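Local coordinates for protein hypothetical aspartyl-tRNA synthetase (Sulfolobus tokodaii, PDB 1WYD) that probably charges both tRNA(Asp) and tRNA(Asn) with L-aspartate, which it first activates with ATP to aspartyl-adenylate, at residues Arg126-Ser138 and Ile253-Asn265. Residues are numbered along the deposited sequence; the frame is centred on the assembly and turned at random.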
loop_
_atom_site.group_PDB
_atom_site.type_symbol
_atom_site.label_atom_id
_atom_site.label_comp_id
_atom_site.label_asym_id
_atom_site.label_seq_id
_atom_site.Cartn_x
_atom_site.Cartn_y
_atom_site.Cartn_z
ATOM N N ARG B 126 5.287 21.625 -4.872
ATOM C CA ARG B 126 5.965 21.778 -6.161
ATOM C C ARG B 126 7.443 22.182 -6.047
ATOM O O ARG B 126 8.164 22.135 -7.017
ATOM C CB ARG B 126 5.240 22.758 -7.072
ATOM C CG ARG B 126 3.993 22.211 -7.676
ATOM C CD ARG B 126 3.282 23.215 -8.582
ATOM N NE ARG B 126 1.990 22.682 -9.049
ATOM C CZ ARG B 126 0.988 23.444 -9.539
ATOM N NH1 ARG B 126 1.095 24.781 -9.660
ATOM N NH2 ARG B 126 -0.121 22.864 -9.922
ATOM N N ARG B 127 7.884 22.588 -4.861
ATOM C CA ARG B 127 9.223 23.096 -4.753
ATOM C C ARG B 127 10.170 21.905 -4.967
ATOM O O ARG B 127 9.859 20.775 -4.570
ATOM C CB ARG B 127 9.462 23.720 -3.386
ATOM C CG ARG B 127 8.887 25.104 -3.173
ATOM C CD ARG B 127 9.355 25.761 -1.885
ATOM N NE ARG B 127 8.846 24.978 -0.762
ATOM C CZ ARG B 127 9.569 24.200 0.057
ATOM N NH1 ARG B 127 10.913 24.091 -0.069
ATOM N NH2 ARG B 127 8.940 23.534 1.019
ATOM N N GLN B 128 11.331 22.163 -5.566
ATOM C CA GLN B 128 12.308 21.086 -5.848
ATOM C C GLN B 128 12.479 20.164 -4.653
ATOM O O GLN B 128 12.276 18.957 -4.753
ATOM C CB GLN B 128 13.636 21.663 -6.322
ATOM C CG GLN B 128 13.623 22.136 -7.783
ATOM C CD GLN B 128 13.071 21.089 -8.731
ATOM O OE1 GLN B 128 13.764 20.124 -9.068
ATOM N NE2 GLN B 128 11.834 21.272 -9.169
ATOM N N GLU B 129 12.782 20.755 -3.511
ATOM C CA GLU B 129 12.986 20.049 -2.255
ATOM C C GLU B 129 11.854 19.068 -1.887
ATOM O O GLU B 129 12.120 17.951 -1.462
ATOM C CB GLU B 129 13.183 21.071 -1.123
ATOM C CG GLU B 129 14.444 21.935 -1.188
ATOM C CD GLU B 129 14.452 23.019 -2.292
ATOM O OE1 GLU B 129 13.378 23.553 -2.674
ATOM O OE2 GLU B 129 15.573 23.360 -2.782
ATOM N N MET B 130 10.602 19.483 -2.045
ATOM C CA MET B 130 9.484 18.637 -1.652
ATOM C C MET B 130 9.300 17.554 -2.696
ATOM O O MET B 130 9.113 16.372 -2.365
ATOM C CB MET B 130 8.196 19.457 -1.486
ATOM C CG MET B 130 8.179 20.269 -0.226
ATOM S SD MET B 130 8.505 19.223 1.244
ATOM C CE MET B 130 9.563 20.460 2.290
ATOM N N GLN B 131 9.348 17.967 -3.950
ATOM C CA GLN B 131 9.360 17.021 -5.063
ATOM C C GLN B 131 10.354 15.882 -4.850
ATOM O O GLN B 131 10.003 14.721 -5.053
ATOM C CB GLN B 131 9.606 17.750 -6.394
ATOM C CG GLN B 131 8.375 18.443 -6.835
ATOM C CD GLN B 131 8.229 18.610 -8.330
ATOM O OE1 GLN B 131 7.859 19.692 -8.793
ATOM N NE2 GLN B 131 8.463 17.552 -9.085
ATOM N N ALA B 132 11.551 16.208 -4.356
ATOM C CA ALA B 132 12.592 15.194 -4.079
ATOM C C ALA B 132 12.176 14.237 -2.956
ATOM O O ALA B 132 12.465 13.030 -2.990
ATOM C CB ALA B 132 13.908 15.861 -3.743
ATOM N N VAL B 133 11.477 14.784 -1.965
ATOM C CA VAL B 133 10.960 13.978 -0.867
ATOM C C VAL B 133 9.931 12.995 -1.391
ATOM O O VAL B 133 9.951 11.826 -1.055
ATOM C CB VAL B 133 10.376 14.872 0.263
ATOM C CG1 VAL B 133 9.882 14.037 1.435
ATOM C CG2 VAL B 133 11.442 15.836 0.725
ATOM N N ILE B 134 9.056 13.472 -2.259
ATOM C CA ILE B 134 7.947 12.677 -2.748
ATOM C C ILE B 134 8.527 11.521 -3.571
ATOM O O ILE B 134 8.104 10.371 -3.471
ATOM C CB ILE B 134 7.029 13.592 -3.599
ATOM C CG1 ILE B 134 6.340 14.615 -2.688
ATOM C CG2 ILE B 134 6.081 12.757 -4.443
ATOM C CD1 ILE B 134 5.402 15.614 -3.410
ATOM N N LYS B 135 9.526 11.847 -4.368
ATOM C CA LYS B 135 10.236 10.850 -5.176
ATOM C C LYS B 135 10.970 9.786 -4.366
ATOM O O LYS B 135 10.890 8.607 -4.689
ATOM C CB LYS B 135 11.143 11.532 -6.191
ATOM C CG LYS B 135 10.345 12.075 -7.357
ATOM C CD LYS B 135 11.199 12.732 -8.458
ATOM C CE LYS B 135 11.584 14.136 -8.114
ATOM N NZ LYS B 135 12.164 14.860 -9.318
ATOM N N ILE B 136 11.630 10.190 -3.286
ATOM C CA ILE B 136 12.441 9.269 -2.479
ATOM C C ILE B 136 11.570 8.278 -1.728
ATOM O O ILE B 136 11.951 7.098 -1.577
ATOM C CB ILE B 136 13.352 10.057 -1.497
ATOM C CG1 ILE B 136 14.565 10.614 -2.244
ATOM C CG2 ILE B 136 13.818 9.214 -0.299
ATOM C CD1 ILE B 136 15.406 11.574 -1.397
ATOM N N GLN B 137 10.440 8.770 -1.201
ATOM C CA GLN B 137 9.491 7.928 -0.528
ATOM C C GLN B 137 9.053 6.786 -1.436
ATOM O O GLN B 137 8.934 5.665 -0.984
ATOM C CB GLN B 137 8.249 8.749 -0.085
ATOM C CG GLN B 137 7.382 7.997 0.906
ATOM C CD GLN B 137 6.201 8.805 1.492
ATOM O OE1 GLN B 137 5.146 8.913 0.880
ATOM N NE2 GLN B 137 6.375 9.300 2.694
ATOM N N SER B 138 8.835 7.067 -2.719
ATOM C CA SER B 138 8.277 6.087 -3.633
ATOM C C SER B 138 9.299 4.995 -3.925
ATOM O O SER B 138 8.968 3.789 -4.016
ATOM C CB SER B 138 7.849 6.759 -4.947
ATOM O OG SER B 138 7.384 5.783 -5.886
ATOM N N ILE B 253 18.243 4.597 -2.831
ATOM C CA ILE B 253 18.178 6.044 -2.783
ATOM C C ILE B 253 19.492 6.568 -3.361
ATOM O O ILE B 253 19.469 7.410 -4.253
ATOM C CB ILE B 253 17.957 6.571 -1.341
ATOM C CG1 ILE B 253 16.763 5.894 -0.651
ATOM C CG2 ILE B 253 17.812 8.087 -1.354
ATOM C CD1 ILE B 253 15.451 5.825 -1.465
ATOM N N LYS B 254 20.621 6.035 -2.879
ATOM C CA LYS B 254 21.975 6.378 -3.395
ATOM C C LYS B 254 22.221 6.242 -4.902
ATOM O O LYS B 254 22.958 7.032 -5.474
ATOM C CB LYS B 254 23.062 5.638 -2.616
ATOM C CG LYS B 254 23.474 6.353 -1.345
ATOM C CD LYS B 254 24.470 5.555 -0.513
ATOM C CE LYS B 254 24.508 6.102 0.920
ATOM N NZ LYS B 254 25.406 5.331 1.862
ATOM N N GLU B 255 21.588 5.276 -5.552
ATOM C CA GLU B 255 21.747 5.077 -6.994
ATOM C C GLU B 255 20.664 5.718 -7.848
ATOM O O GLU B 255 20.954 6.377 -8.838
ATOM C CB GLU B 255 21.793 3.582 -7.316
ATOM C CG GLU B 255 23.136 2.918 -7.065
ATOM C CD GLU B 255 23.024 1.402 -7.011
ATOM O OE1 GLU B 255 23.928 0.765 -6.438
ATOM O OE2 GLU B 255 22.034 0.844 -7.547
ATOM N N GLU B 256 19.414 5.492 -7.480
ATOM C CA GLU B 256 18.265 5.948 -8.252
ATOM C C GLU B 256 17.737 7.316 -7.802
ATOM O O GLU B 256 16.966 7.939 -8.506
ATOM C CB GLU B 256 17.151 4.905 -8.149
ATOM C CG GLU B 256 17.101 3.845 -9.255
ATOM C CD GLU B 256 15.923 2.887 -9.067
ATOM O OE1 GLU B 256 16.112 1.867 -8.395
ATOM O OE2 GLU B 256 14.791 3.163 -9.579
ATOM N N GLY B 257 18.162 7.773 -6.627
ATOM C CA GLY B 257 17.831 9.110 -6.178
ATOM C C GLY B 257 18.997 10.070 -6.003
ATOM O O GLY B 257 18.959 10.940 -5.127
ATOM N N LYS B 258 20.032 9.894 -6.820
ATOM C CA LYS B 258 21.265 10.679 -6.781
ATOM C C LYS B 258 20.934 12.152 -6.858
ATOM O O LYS B 258 21.405 12.947 -6.039
ATOM C CB LYS B 258 22.106 10.326 -8.006
ATOM C CG LYS B 258 23.604 10.356 -7.833
ATOM C CD LYS B 258 24.294 9.987 -9.167
ATOM C CE LYS B 258 25.720 10.589 -9.277
ATOM N NZ LYS B 258 26.294 10.439 -10.671
ATOM N N GLU B 259 20.099 12.482 -7.846
ATOM C CA GLU B 259 19.674 13.845 -8.164
ATOM C C GLU B 259 18.848 14.446 -7.017
ATOM O O GLU B 259 19.026 15.609 -6.651
ATOM C CB GLU B 259 18.958 13.845 -9.536
ATOM C CG GLU B 259 18.401 15.173 -10.039
ATOM C CD GLU B 259 17.002 15.044 -10.686
ATOM O OE1 GLU B 259 16.874 14.370 -11.755
ATOM O OE2 GLU B 259 16.019 15.623 -10.125
ATOM N N GLU B 260 18.004 13.619 -6.408
ATOM C CA GLU B 260 17.111 14.047 -5.340
ATOM C C GLU B 260 17.907 14.350 -4.079
ATOM O O GLU B 260 17.719 15.398 -3.455
ATOM C CB GLU B 260 16.023 12.997 -5.095
ATOM C CG GLU B 260 14.872 13.003 -6.105
ATOM C CD GLU B 260 15.232 12.468 -7.490
ATOM O OE1 GLU B 260 14.501 12.822 -8.475
ATOM O OE2 GLU B 260 16.225 11.702 -7.611
ATOM N N LEU B 261 18.837 13.467 -3.741
ATOM C CA LEU B 261 19.767 13.719 -2.644
ATOM C C LEU B 261 20.612 14.994 -2.837
ATOM O O LEU B 261 20.914 15.741 -1.869
ATOM C CB LEU B 261 20.676 12.510 -2.446
ATOM C CG LEU B 261 20.033 11.265 -1.828
ATOM C CD1 LEU B 261 20.948 10.084 -1.964
ATOM C CD2 LEU B 261 19.686 11.490 -0.341
ATOM N N LYS B 262 20.989 15.228 -4.095
ATOM C CA LYS B 262 21.725 16.418 -4.493
ATOM C C LYS B 262 20.891 17.664 -4.151
ATOM O O LYS B 262 21.345 18.514 -3.398
ATOM C CB LYS B 262 22.089 16.326 -5.976
ATOM C CG LYS B 262 23.288 17.135 -6.408
ATOM C CD LYS B 262 23.139 17.670 -7.857
ATOM C CE LYS B 262 24.152 18.810 -8.138
ATOM N NZ LYS B 262 24.068 19.407 -9.505
ATOM N N ILE B 263 19.667 17.743 -4.660
ATOM C CA ILE B 263 18.738 18.827 -4.281
ATOM C C ILE B 263 18.580 18.993 -2.762
ATOM O O ILE B 263 18.407 20.107 -2.268
ATOM C CB ILE B 263 17.372 18.590 -4.942
ATOM C CG1 ILE B 263 17.464 18.896 -6.446
ATOM C CG2 ILE B 263 16.233 19.373 -4.225
ATOM C CD1 ILE B 263 16.631 17.970 -7.279
ATOM N N LEU B 264 18.689 17.892 -2.028
ATOM C CA LEU B 264 18.526 17.880 -0.575
ATOM C C LEU B 264 19.797 18.144 0.276
ATOM O O LEU B 264 19.721 18.278 1.509
ATOM C CB LEU B 264 17.889 16.542 -0.159
ATOM C CG LEU B 264 16.422 16.318 -0.554
ATOM C CD1 LEU B 264 16.038 14.817 -0.484
ATOM C CD2 LEU B 264 15.486 17.202 0.266
ATOM N N ASN B 265 20.958 18.188 -0.381
ATOM C CA ASN B 265 22.256 18.287 0.310
ATOM C C ASN B 265 22.422 17.241 1.395
ATOM O O ASN B 265 22.769 17.544 2.533
ATOM C CB ASN B 265 22.434 19.681 0.901
ATOM C CG ASN B 265 22.250 20.741 -0.118
ATOM O OD1 ASN B 265 23.175 21.048 -0.871
ATOM N ND2 ASN B 265 21.050 21.295 -0.188
HETATM O O HOH W 1 18.692 22.611 -2.941
#
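Leu-264 packs as a knob into a hole formed by Glu-129, Ala-132, Val-133 and Ile-136. Its CD1 meets CD1 of Ile-136 tip to tip, a tight 3.4 Å. The backbones come closest at Ala-132, whose small side chain fits this: its CB lies 3.8 Å from CB of Glu-260. Ile-136 also turns CG2 to CD1 of Ile-253, 3.9 Å away; CG2 stands anti to the backbone N, and CG1, anti to the carbonyl carbon (chi1 -78°), carries CD1 to Leu-264. Ile-263 lays CG2 against the first helical turn, 3.8 Å from N of Glu-129. At the polar edge Lys-135 crosses Glu-260 at about a right angle. Its NZ makes a salt bridge and weak hydrogen bond to Glu-260 OE1 (3.2 Å), with Glu-259 OE2 4.0 Å from the same NZ. A methionine in place of Lys-135 would probably leave the Glu-260 carboxylate without this mate. Near the C-terminal end of helix 258-264 a water donates to Glu-129 OE2 and Ile-263 O. Met-405 touches Val-133 and Ile-136 from helix 401-409. Helices 128-138 and 258-264 form a roughly antiparallel pair (141°) with one knob-into-hole contact, within the class II synthetase catalytic domain.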